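Local coordinates for amidase, hydantoinase/carbamoylase family (Burkholderia ambifaria, PDB 5TP4), which probably hydrolyses N-carbamoyl-L-amino acids, as a zinc-dependent amidase of the peptidase M20 family, at residues B[54-63]-B[108-119]. Sequence-based numbering, arbitrary orientation.
Sequences FAQWCRDAGM and VLAGLEVVRTLN. With EDO (1,2-ethanediol), chain U.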
loop_
_atom_site.group_PDB
_atom_site.type_symbol
_atom_site.label_atom_id
_atom_site.label_comp_id
_atom_site.label_asym_id
_atom_site.label_seq_id
_atom_site.Cartn_x
_atom_site.Cartn_y
_atom_site.Cartn_z
ATOM N N PHE B 54 4.174 30.974 30.122
ATOM C CA PHE B 54 4.606 32.040 29.217
ATOM C C PHE B 54 4.048 33.399 29.636
ATOM O O PHE B 54 4.778 34.401 29.657
ATOM C CB PHE B 54 4.170 31.703 27.794
ATOM C CG PHE B 54 4.412 32.805 26.805
ATOM C CD1 PHE B 54 5.693 33.202 26.485
ATOM C CD2 PHE B 54 3.332 33.438 26.201
ATOM C CE1 PHE B 54 5.903 34.242 25.567
ATOM C CE2 PHE B 54 3.534 34.462 25.278
ATOM C CZ PHE B 54 4.829 34.855 24.967
ATOM N N ALA B 55 2.748 33.464 29.949
ATOM C CA ALA B 55 2.154 34.760 30.285
ATOM C C ALA B 55 2.800 35.320 31.530
ATOM O O ALA B 55 3.077 36.520 31.621
ATOM C CB ALA B 55 0.632 34.645 30.508
ATOM N N GLN B 56 3.065 34.452 32.498
ATOM C CA GLN B 56 3.691 34.896 33.733
ATOM C C GLN B 56 5.062 35.497 33.456
ATOM O O GLN B 56 5.400 36.577 33.958
ATOM C CB GLN B 56 3.804 33.718 34.699
ATOM C CG GLN B 56 4.620 34.065 35.924
ATOM C CD GLN B 56 3.877 35.010 36.843
ATOM O OE1 GLN B 56 2.707 34.782 37.177
ATOM N NE2 GLN B 56 4.548 36.085 37.255
ATOM N N TRP B 57 5.872 34.800 32.657
ATOM C CA TRP B 57 7.178 35.325 32.275
ATOM C C TRP B 57 7.047 36.683 31.598
ATOM O O TRP B 57 7.832 37.601 31.872
ATOM C CB TRP B 57 7.868 34.347 31.330
ATOM C CG TRP B 57 8.338 33.116 32.023
ATOM C CD1 TRP B 57 8.500 32.944 33.341
ATOM C CD2 TRP B 57 8.750 31.898 31.387
ATOM N NE1 TRP B 57 8.988 31.663 33.602
ATOM C CE2 TRP B 57 9.141 31.007 32.405
ATOM C CE3 TRP B 57 8.802 31.470 30.054
ATOM C CZ2 TRP B 57 9.596 29.715 32.129
ATOM C CZ3 TRP B 57 9.260 30.192 29.780
ATOM C CH2 TRP B 57 9.643 29.328 30.823
ATOM N N CYS B 58 6.061 36.828 30.711
ATOM C CA CYS B 58 5.886 38.101 30.015
ATOM C C CYS B 58 5.552 39.221 30.980
ATOM O O CYS B 58 6.098 40.328 30.871
ATOM C CB CYS B 58 4.786 37.991 28.966
ATOM S SG CYS B 58 5.272 36.999 27.543
ATOM N N ARG B 59 4.644 38.957 31.930
ATOM C CA ARG B 59 4.295 39.979 32.904
ATOM C C ARG B 59 5.482 40.315 33.794
ATOM O O ARG B 59 5.670 41.480 34.159
ATOM C CB ARG B 59 3.099 39.523 33.738
ATOM C CG ARG B 59 1.823 39.369 32.918
ATOM C CD ARG B 59 0.610 39.189 33.864
ATOM N NE ARG B 59 -0.528 38.613 33.145
ATOM C CZ ARG B 59 -0.785 37.308 33.111
ATOM N NH1 ARG B 59 -0.005 36.475 33.786
ATOM N NH2 ARG B 59 -1.821 36.847 32.424
ATOM N N ASP B 60 6.296 39.312 34.141
ATOM C CA ASP B 60 7.515 39.568 34.906
ATOM C C ASP B 60 8.508 40.408 34.115
ATOM O O ASP B 60 9.351 41.073 34.716
ATOM C CB ASP B 60 8.199 38.252 35.317
ATOM C CG ASP B 60 7.382 37.435 36.328
ATOM O OD1 ASP B 60 6.540 38.021 37.056
ATOM O OD2 ASP B 60 7.603 36.201 36.385
ATOM N N ALA B 61 8.419 40.394 32.791
ATOM C CA ALA B 61 9.240 41.228 31.920
ATOM C C ALA B 61 8.563 42.565 31.613
ATOM O O ALA B 61 8.981 43.280 30.692
ATOM C CB ALA B 61 9.549 40.492 30.611
ATOM N N GLY B 62 7.514 42.900 32.346
ATOM C CA GLY B 62 6.918 44.223 32.251
ATOM C C GLY B 62 5.868 44.358 31.186
ATOM O O GLY B 62 5.400 45.476 30.937
ATOM N N MET B 63 5.459 43.263 30.568
ATOM C CA MET B 63 4.490 43.267 29.480
ATOM C C MET B 63 3.065 43.137 30.015
ATOM O O MET B 63 2.837 42.644 31.122
ATOM C CB MET B 63 4.777 42.114 28.521
ATOM C CG MET B 63 6.232 42.094 28.014
ATOM S SD MET B 63 6.507 40.763 26.854
ATOM C CE MET B 63 6.124 41.585 25.300
ATOM N N VAL B 108 8.251 31.548 20.071
ATOM C CA VAL B 108 7.579 32.275 21.143
ATOM C C VAL B 108 8.590 32.709 22.200
ATOM O O VAL B 108 8.621 33.873 22.615
ATOM C CB VAL B 108 6.468 31.400 21.749
ATOM C CG1 VAL B 108 5.825 32.069 22.987
ATOM C CG2 VAL B 108 5.417 31.060 20.673
ATOM N N LEU B 109 9.443 31.790 22.638
ATOM C CA LEU B 109 10.388 32.145 23.683
ATOM C C LEU B 109 11.546 32.964 23.171
ATOM O O LEU B 109 12.153 33.703 23.951
ATOM C CB LEU B 109 10.895 30.885 24.391
ATOM C CG LEU B 109 9.771 30.077 25.079
ATOM C CD1 LEU B 109 10.404 28.868 25.821
ATOM C CD2 LEU B 109 8.919 30.925 26.048
ATOM N N ALA B 110 11.817 32.911 21.870
ATOM C CA ALA B 110 12.731 33.880 21.278
ATOM C C ALA B 110 12.170 35.287 21.413
ATOM O O ALA B 110 12.894 36.214 21.773
ATOM C CB ALA B 110 12.992 33.546 19.810
ATOM N N GLY B 111 10.870 35.457 21.180
ATOM C CA GLY B 111 10.275 36.763 21.400
ATOM C C GLY B 111 10.421 37.225 22.836
ATOM O O GLY B 111 10.746 38.388 23.095
ATOM N N LEU B 112 10.172 36.330 23.793
ATOM C CA LEU B 112 10.346 36.717 25.191
ATOM C C LEU B 112 11.789 37.124 25.461
ATOM O O LEU B 112 12.050 38.106 26.162
ATOM C CB LEU B 112 9.923 35.570 26.112
ATOM C CG LEU B 112 10.187 35.769 27.613
ATOM C CD1 LEU B 112 9.369 36.933 28.200
ATOM C CD2 LEU B 112 9.843 34.455 28.347
ATOM N N GLU B 113 12.752 36.384 24.910
ATOM C CA GLU B 113 14.133 36.752 25.187
ATOM C C GLU B 113 14.477 38.085 24.529
ATOM O O GLU B 113 15.245 38.870 25.090
ATOM C CB GLU B 113 15.086 35.628 24.748
ATOM C CG GLU B 113 16.593 35.985 24.790
ATOM C CD GLU B 113 17.062 36.420 26.174
ATOM O OE1 GLU B 113 16.512 35.909 27.178
ATOM O OE2 GLU B 113 17.991 37.276 26.249
ATOM N N VAL B 114 13.921 38.360 23.344
ATOM C CA VAL B 114 14.076 39.685 22.750
ATOM C C VAL B 114 13.659 40.769 23.735
ATOM O O VAL B 114 14.383 41.744 23.965
ATOM C CB VAL B 114 13.283 39.778 21.435
ATOM C CG1 VAL B 114 13.159 41.232 20.973
ATOM C CG2 VAL B 114 14.004 38.950 20.370
ATOM N N VAL B 115 12.496 40.605 24.349
ATOM C CA VAL B 115 12.020 41.610 25.290
ATOM C C VAL B 115 12.923 41.675 26.520
ATOM O O VAL B 115 13.273 42.767 26.983
ATOM C CB VAL B 115 10.564 41.332 25.662
ATOM C CG1 VAL B 115 10.124 42.215 26.877
ATOM C CG2 VAL B 115 9.671 41.623 24.432
ATOM N N ARG B 116 13.329 40.524 27.056
ATOM C CA ARG B 116 14.180 40.538 28.244
ATOM C C ARG B 116 15.500 41.229 27.950
ATOM O O ARG B 116 16.035 41.962 28.794
ATOM C CB ARG B 116 14.448 39.115 28.735
ATOM C CG ARG B 116 13.223 38.442 29.338
ATOM C CD ARG B 116 13.516 36.949 29.612
ATOM N NE ARG B 116 12.518 36.382 30.519
ATOM C CZ ARG B 116 12.547 35.121 30.938
ATOM N NH1 ARG B 116 13.494 34.298 30.483
ATOM N NH2 ARG B 116 11.638 34.686 31.812
ATOM N N THR B 117 16.019 41.028 26.741
ATOM C CA THR B 117 17.236 41.719 26.323
ATOM C C THR B 117 17.012 43.226 26.183
ATOM O O THR B 117 17.830 44.024 26.665
ATOM C CB THR B 117 17.756 41.068 25.032
ATOM O OG1 THR B 117 18.397 39.822 25.391
ATOM C CG2 THR B 117 18.751 41.970 24.304
ATOM N N LEU B 118 15.901 43.643 25.579
ATOM C CA LEU B 118 15.613 45.075 25.503
ATOM C C LEU B 118 15.469 45.690 26.890
ATOM O O LEU B 118 15.921 46.813 27.119
ATOM C CB LEU B 118 14.345 45.316 24.683
ATOM C CG LEU B 118 14.452 44.881 23.220
ATOM C CD1 LEU B 118 13.172 45.200 22.501
ATOM C CD2 LEU B 118 15.673 45.542 22.494
ATOM N N ASN B 119 14.846 44.961 27.825
ATOM C CA ASN B 119 14.738 45.429 29.204
ATOM C C ASN B 119 16.112 45.594 29.834
ATOM O O ASN B 119 16.396 46.618 30.470
ATOM C CB ASN B 119 13.896 44.468 30.047
ATOM C CG ASN B 119 12.435 44.497 29.698
ATOM O OD1 ASN B 119 11.965 45.377 28.964
ATOM N ND2 ASN B 119 11.693 43.509 30.210
HETATM C C1 EDO U . 5.148 48.152 28.925
HETATM O O1 EDO U . 6.194 47.364 28.335
HETATM C C2 EDO U . 3.835 47.409 28.758
HETATM O O2 EDO U . 3.378 47.684 27.435
HETATM O O HOH W 1 10.535 37.359 32.447
#
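Val108 puts its CG1 methyl over one face of the Phe54 ring, 3.6 Å from CG1 to the ring centroid, a CH-pi contact; SG of Cys58, one turn along the same helix, sits over the opposite face, toward the rim. Phe54 reaches this place because its CG is anti to the backbone N (chi1 173°). One turn on, Leu112 CD2 wedges in beside Trp57, 3.6 Å from Trp57 CB, while CD1 of the same leucine turns to Cys58. Leu109 CD2 meets the indole at its edge, 3.8 Å from Trp57 CZ3. Arg116, extended from CG to NE, lays NH2 over the indole face, 3.7 Å from Trp57 CG; with the planes 53° apart and Arg116 CZ 5.1 Å from the centroid of the five-membered ring, any cation-pi attraction is at most weak. Its NE donates to a water that in turn donates to Trp57 O. Where helix 45-60 ends in a Schellman motif with Gly62 at C', Asn119 ND2 donates to Ala61 O (2.8 Å), while Asn119 OD1 is held by Arg77. Segments 54-60 and 108-119, their axes 14° apart, thus pack side by side against strands 73-77 and 129-133, as in the alpha/beta zinc-binding domain of M20 peptidases.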